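Local coordinates for putative carbonic anhydrase (Streptococcus mutans, PDB 3LAS), which probably catalyses the reversible interconversion of hydrogencarbonate and carbon dioxide as a zinc-dependent carbonic anhydrase of the beta class, at residues 97-101 / 102-106; 127-130 / 131-134. All blocks are in the same frame, centred on the assembly; numbering follows the deposited sequence.

Contact 1 (97-101 / 102-106)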
loop_
_atom_site.group_PDB
_atom_site.type_symbol
_atom_site.label_atom_id
_atom_site.label_comp_id
_atom_site.label_asym_id
_atom_site.label_seq_id
_atom_site.Cartn_x
_atom_site.Cartn_y
_atom_site.Cartn_z
ATOM N N GLN A 97 8.884 -9.329 11.683
ATOM C CA GLN A 97 9.655 -10.402 12.361
ATOM C C GLN A 97 10.319 -9.847 13.581
ATOM O O GLN A 97 11.052 -10.558 14.286
ATOM C CB GLN A 97 10.797 -10.908 11.471
ATOM C CG GLN A 97 10.288 -11.460 10.257
ATOM C CD GLN A 97 11.317 -11.835 9.242
ATOM O OE1 GLN A 97 11.907 -10.998 8.568
ATOM N NE2 GLN A 97 11.516 -13.117 9.105
ATOM N N THR A 98 10.141 -8.580 13.925
ATOM C CA THR A 98 10.897 -7.954 15.029
ATOM C C THR A 98 10.189 -7.778 16.312
ATOM O O THR A 98 10.758 -7.245 17.255
ATOM C CB THR A 98 11.437 -6.585 14.579
ATOM O OG1 THR A 98 10.384 -5.622 14.456
ATOM C CG2 THR A 98 12.237 -6.702 13.246
ATOM N N PHE A 99 8.928 -8.208 16.356
ATOM C CA PHE A 99 8.123 -8.083 17.609
ATOM C C PHE A 99 7.136 -9.188 17.712
ATOM O O PHE A 99 6.763 -9.821 16.723
ATOM C CB PHE A 99 7.458 -6.694 17.650
ATOM C CG PHE A 99 6.358 -6.553 16.633
ATOM C CD1 PHE A 99 5.018 -6.867 16.955
ATOM C CD2 PHE A 99 6.625 -6.074 15.347
ATOM C CE1 PHE A 99 4.037 -6.755 15.934
ATOM C CE2 PHE A 99 5.663 -5.939 14.422
ATOM C CZ PHE A 99 4.365 -6.337 14.653
ATOM N N THR A 100 6.663 -9.411 18.940
ATOM C CA THR A 100 5.462 -10.226 19.202
ATOM C C THR A 100 4.327 -9.287 19.618
ATOM O O THR A 100 4.499 -8.196 20.126
ATOM C CB THR A 100 5.666 -11.245 20.358
ATOM O OG1 THR A 100 5.846 -10.535 21.566
ATOM C CG2 THR A 100 6.901 -12.092 20.060
ATOM N N ASN A 101 3.087 -9.791 19.443
ATOM C CA ASN A 101 1.985 -9.004 19.933
ATOM C C ASN A 101 2.058 -8.699 21.388
ATOM O O ASN A 101 1.762 -7.550 21.790
ATOM C CB ASN A 101 0.621 -9.695 19.648
ATOM C CG ASN A 101 0.146 -9.598 18.258
ATOM O OD1 ASN A 101 0.390 -8.577 17.542
ATOM N ND2 ASN A 101 -0.604 -10.639 17.809
ATOM N N ALA A 102 2.449 -9.666 22.195
ATOM C CA ALA A 102 2.517 -9.404 23.612
ATOM C C ALA A 102 3.532 -8.337 23.987
ATOM O O ALA A 102 3.227 -7.452 24.739
ATOM C CB ALA A 102 2.842 -10.771 24.337
ATOM N N GLU A 103 4.692 -8.389 23.390
ATOM C CA GLU A 103 5.770 -7.424 23.744
ATOM C C GLU A 103 5.331 -6.041 23.198
ATOM O O GLU A 103 5.465 -5.021 23.875
ATOM C CB GLU A 103 7.065 -7.744 22.938
ATOM C CG GLU A 103 7.755 -9.093 23.143
ATOM C CD GLU A 103 8.933 -9.342 22.160
ATOM O OE1 GLU A 103 8.915 -8.854 20.922
ATOM O OE2 GLU A 103 9.849 -10.038 22.661
ATOM N N PHE A 104 4.757 -6.005 21.989
ATOM C CA PHE A 104 4.465 -4.706 21.361
ATOM C C PHE A 104 3.317 -4.043 22.096
ATOM O O PHE A 104 3.326 -2.875 22.375
ATOM C CB PHE A 104 4.161 -4.914 19.914
ATOM C CG PHE A 104 4.095 -3.641 19.152
ATOM C CD1 PHE A 104 3.058 -3.406 18.306
ATOM C CD2 PHE A 104 5.124 -2.684 19.148
ATOM C CE1 PHE A 104 2.995 -2.268 17.503
ATOM C CE2 PHE A 104 5.033 -1.522 18.309
ATOM C CZ PHE A 104 3.934 -1.311 17.541
ATOM N N THR A 105 2.329 -4.827 22.544
ATOM C CA THR A 105 1.158 -4.217 23.155
ATOM C C THR A 105 1.592 -3.762 24.558
ATOM O O THR A 105 1.136 -2.703 25.022
ATOM C CB THR A 105 -0.184 -5.153 23.037
ATOM O OG1 THR A 105 0.195 -6.276 23.727
ATOM C CG2 THR A 105 -0.520 -5.412 21.602
ATOM N N GLU A 106 2.556 -4.430 25.198
ATOM C CA GLU A 106 3.058 -3.853 26.472
ATOM C C GLU A 106 3.761 -2.499 26.231
ATOM O O GLU A 106 3.611 -1.545 27.043
ATOM C CB GLU A 106 4.036 -4.801 27.152
ATOM C CG GLU A 106 3.350 -5.985 27.842
ATOM C CD GLU A 106 2.200 -5.518 28.721
ATOM O OE1 GLU A 106 2.464 -4.778 29.715
ATOM O OE2 GLU A 106 1.028 -5.888 28.395
#
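A capping box formed by T100 and E103 closes the N-terminal end of helix 101-112. T100 is the N-cap: its OG1 accepts from E103 N at 3.0 Å, though the hydroxyl sits too near a neighbouring atom for its position to be certain. In return the E103 chain, extended beyond CG (chi2 173°), reaches back past T100, crossing its side chain at about a right angle, and OE1 accepts from the backbone N of T100 at 3.1 Å, met from above the carboxylate plane. In the first turn F104 N bonds to T100 O, and next to it N101 O is gripped twice, by T105 N at 2.9 Å and the T105 hydroxyl OG1 at 2.8 Å, from opposite faces of its plane. On the buried side, F99 CD1 lies 3.6 Å from F104 CB, and the two rings, 4.9 Å between centroids, meet obliquely with planes 41° apart. F121 joins them, its ring edge-to-face with that of F104, while V75 and Q80 of the second subunit pack on F104 and F99. The N101 amide bonds outside the turn: ND2 donates to D120 OD1, and OD1 accepts from F121 N.

Contact 2 (127-130 / 131-134); sequences IEES and VRED
R132 on the exposed side of helix 127-140, and S130 and V131 on its buried side, carry this contact. NH1 of R132 forms a salt bridge with OE2 of E129 at 3.0 Å; the hydrogen bond within it is weak, bent to 129° at the proton, and the carboxylate and guanidinium planes stand 61° apart. The arginine chain, extended from CG to NE, runs back along the preceding turn, so that CB of E128 lies over one guanidinium face, 3.9 Å from NH1. Beneath these side chains runs the regular i to i+4 bonding of an alpha-helix, from V131 N to I127 O through D134 N to S130 O. V131 holds CG1 anti to its own N (chi1 173°), which leaves CG2 beside that N and 3.5 Å from I127 O. S130 turns its hydroxyl back to the same carbonyl: OG donates to I127 O at 2.7 Å, although a close neighbour makes its place less sure. I127, S130 and V131 all pack on H90 of strand 85-91. Farther along, the D134 carboxylate forms a salt bridge with R65, as does that of E133 in one of its two conformers.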
loop_
_atom_site.group_PDB
_atom_site.type_symbol
_atom_site.label_atom_id
_atom_site.label_comp_id
_atom_site.label_asym_id
_atom_site.label_seq_id
_atom_site.Cartn_x
_atom_site.Cartn_y
_atom_site.Cartn_z
ATOM N N ILE A 127 9.013 -16.510 6.993
ATOM C CA ILE A 127 8.526 -15.715 5.856
ATOM C C ILE A 127 7.689 -16.548 4.915
ATOM O O ILE A 127 6.619 -16.140 4.435
ATOM C CB ILE A 127 9.613 -14.975 5.079
ATOM C CG1 ILE A 127 10.528 -14.160 5.992
ATOM C CG2 ILE A 127 8.994 -14.009 4.136
ATOM C CD1 ILE A 127 11.851 -13.726 5.113
ATOM N N GLU A 128 8.174 -17.731 4.529
ATOM C CA GLU A 128 7.431 -18.581 3.593
ATOM C C GLU A 128 6.103 -18.904 4.124
ATOM O O GLU A 128 5.066 -18.911 3.403
ATOM C CB GLU A 128 8.234 -19.838 3.221
ATOM C CG GLU A 128 9.467 -19.557 2.492
ATOM C CD GLU A 128 10.667 -19.122 3.251
ATOM O OE1 GLU A 128 10.621 -18.896 4.459
ATOM O OE2 GLU A 128 11.781 -19.022 2.628
ATOM N N GLU A 129 6.038 -19.240 5.437
ATOM C CA GLU A 129 4.756 -19.574 5.984
ATOM C C GLU A 129 3.821 -18.392 6.024
ATOM O O GLU A 129 2.598 -18.562 5.816
ATOM C CB GLU A 129 4.829 -20.127 7.448
ATOM C CG GLU A 129 5.423 -21.521 7.571
ATOM C CD GLU A 129 4.706 -22.596 6.737
ATOM O OE1 GLU A 129 3.569 -22.533 6.334
ATOM O OE2 GLU A 129 5.397 -23.520 6.542
ATOM N N SER A 130 4.331 -17.179 6.268
ATOM C CA SER A 130 3.498 -16.008 6.236
ATOM C C SER A 130 2.841 -15.789 4.854
ATOM O O SER A 130 1.692 -15.368 4.780
ATOM C CB SER A 130 4.264 -14.794 6.703
ATOM O OG SER A 130 5.216 -14.295 5.752
ATOM N N VAL A 131 3.587 -16.085 3.806
ATOM C CA VAL A 131 3.045 -15.965 2.437
ATOM C C VAL A 131 1.964 -17.008 2.263
ATOM O O VAL A 131 0.874 -16.710 1.771
ATOM C CB VAL A 131 4.175 -16.137 1.427
ATOM C CG1 VAL A 131 3.593 -16.190 -0.016
ATOM C CG2 VAL A 131 5.157 -14.980 1.486
ATOM N N ARG A 132 2.206 -18.245 2.652
ATOM C CA ARG A 132 1.192 -19.302 2.487
ATOM C C ARG A 132 -0.057 -18.973 3.316
ATOM O O ARG A 132 -1.190 -19.193 2.839
ATOM C CB ARG A 132 1.713 -20.628 2.995
ATOM C CG ARG A 132 2.831 -21.141 2.168
ATOM C CD ARG A 132 3.338 -22.546 2.750
ATOM N NE ARG A 132 4.520 -22.848 1.927
ATOM C CZ ARG A 132 5.741 -22.978 2.355
ATOM N NH1 ARG A 132 6.052 -23.012 3.618
ATOM N NH2 ARG A 132 6.691 -23.137 1.464
ATOM N N GLU A 133 0.086 -18.423 4.514
ATOM C CA GLU A 133 -1.088 -18.087 5.322
ATOM C C GLU A 133 -1.914 -16.977 4.624
ATOM O O GLU A 133 -3.157 -17.047 4.602
ATOM C CB GLU A 133 -0.629 -17.637 6.701
ATOM C CG GLU A 133 -1.690 -17.107 7.588
ATOM C CD GLU A 133 -1.129 -16.633 8.963
ATOM O OE1 GLU A 133 0.046 -16.205 8.973
ATOM O OE2 GLU A 133 -1.880 -16.751 10.007
ATOM N N ASP A 134 -1.236 -15.982 4.040
ATOM C CA ASP A 134 -1.979 -14.872 3.415
ATOM C C ASP A 134 -2.657 -15.340 2.134
ATOM O O ASP A 134 -3.841 -14.961 1.850
ATOM C CB ASP A 134 -0.994 -13.706 3.168
ATOM C CG ASP A 134 -0.758 -12.941 4.428
ATOM O OD1 ASP A 134 -1.668 -12.778 5.253
ATOM O OD2 ASP A 134 0.306 -12.393 4.580
#

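Contact 1 comes first along the chain, at the start of helix 101-112, and contact 2 follows on the next helix, 127-140; their centres lie about 19 Å apart. In one of its two conformers Q97 joins them directly: NE2 packs on CG1 of I127 at 3.4 Å, and OE1 accepts from the backbone N of the zinc ligand C94. Both come near the metal, the T98 side chain about 8 Å and that of I127 about 9 Å from the zinc ion. Its ligands C38 and H91 end strands 33-38 and 85-91, with C94 just after the latter. Contact 2 lies against the mixed sheet through strands 85-91 and 149-155, untouched by the other subunit, whereas contact 1 faces that subunit at the dimer interface.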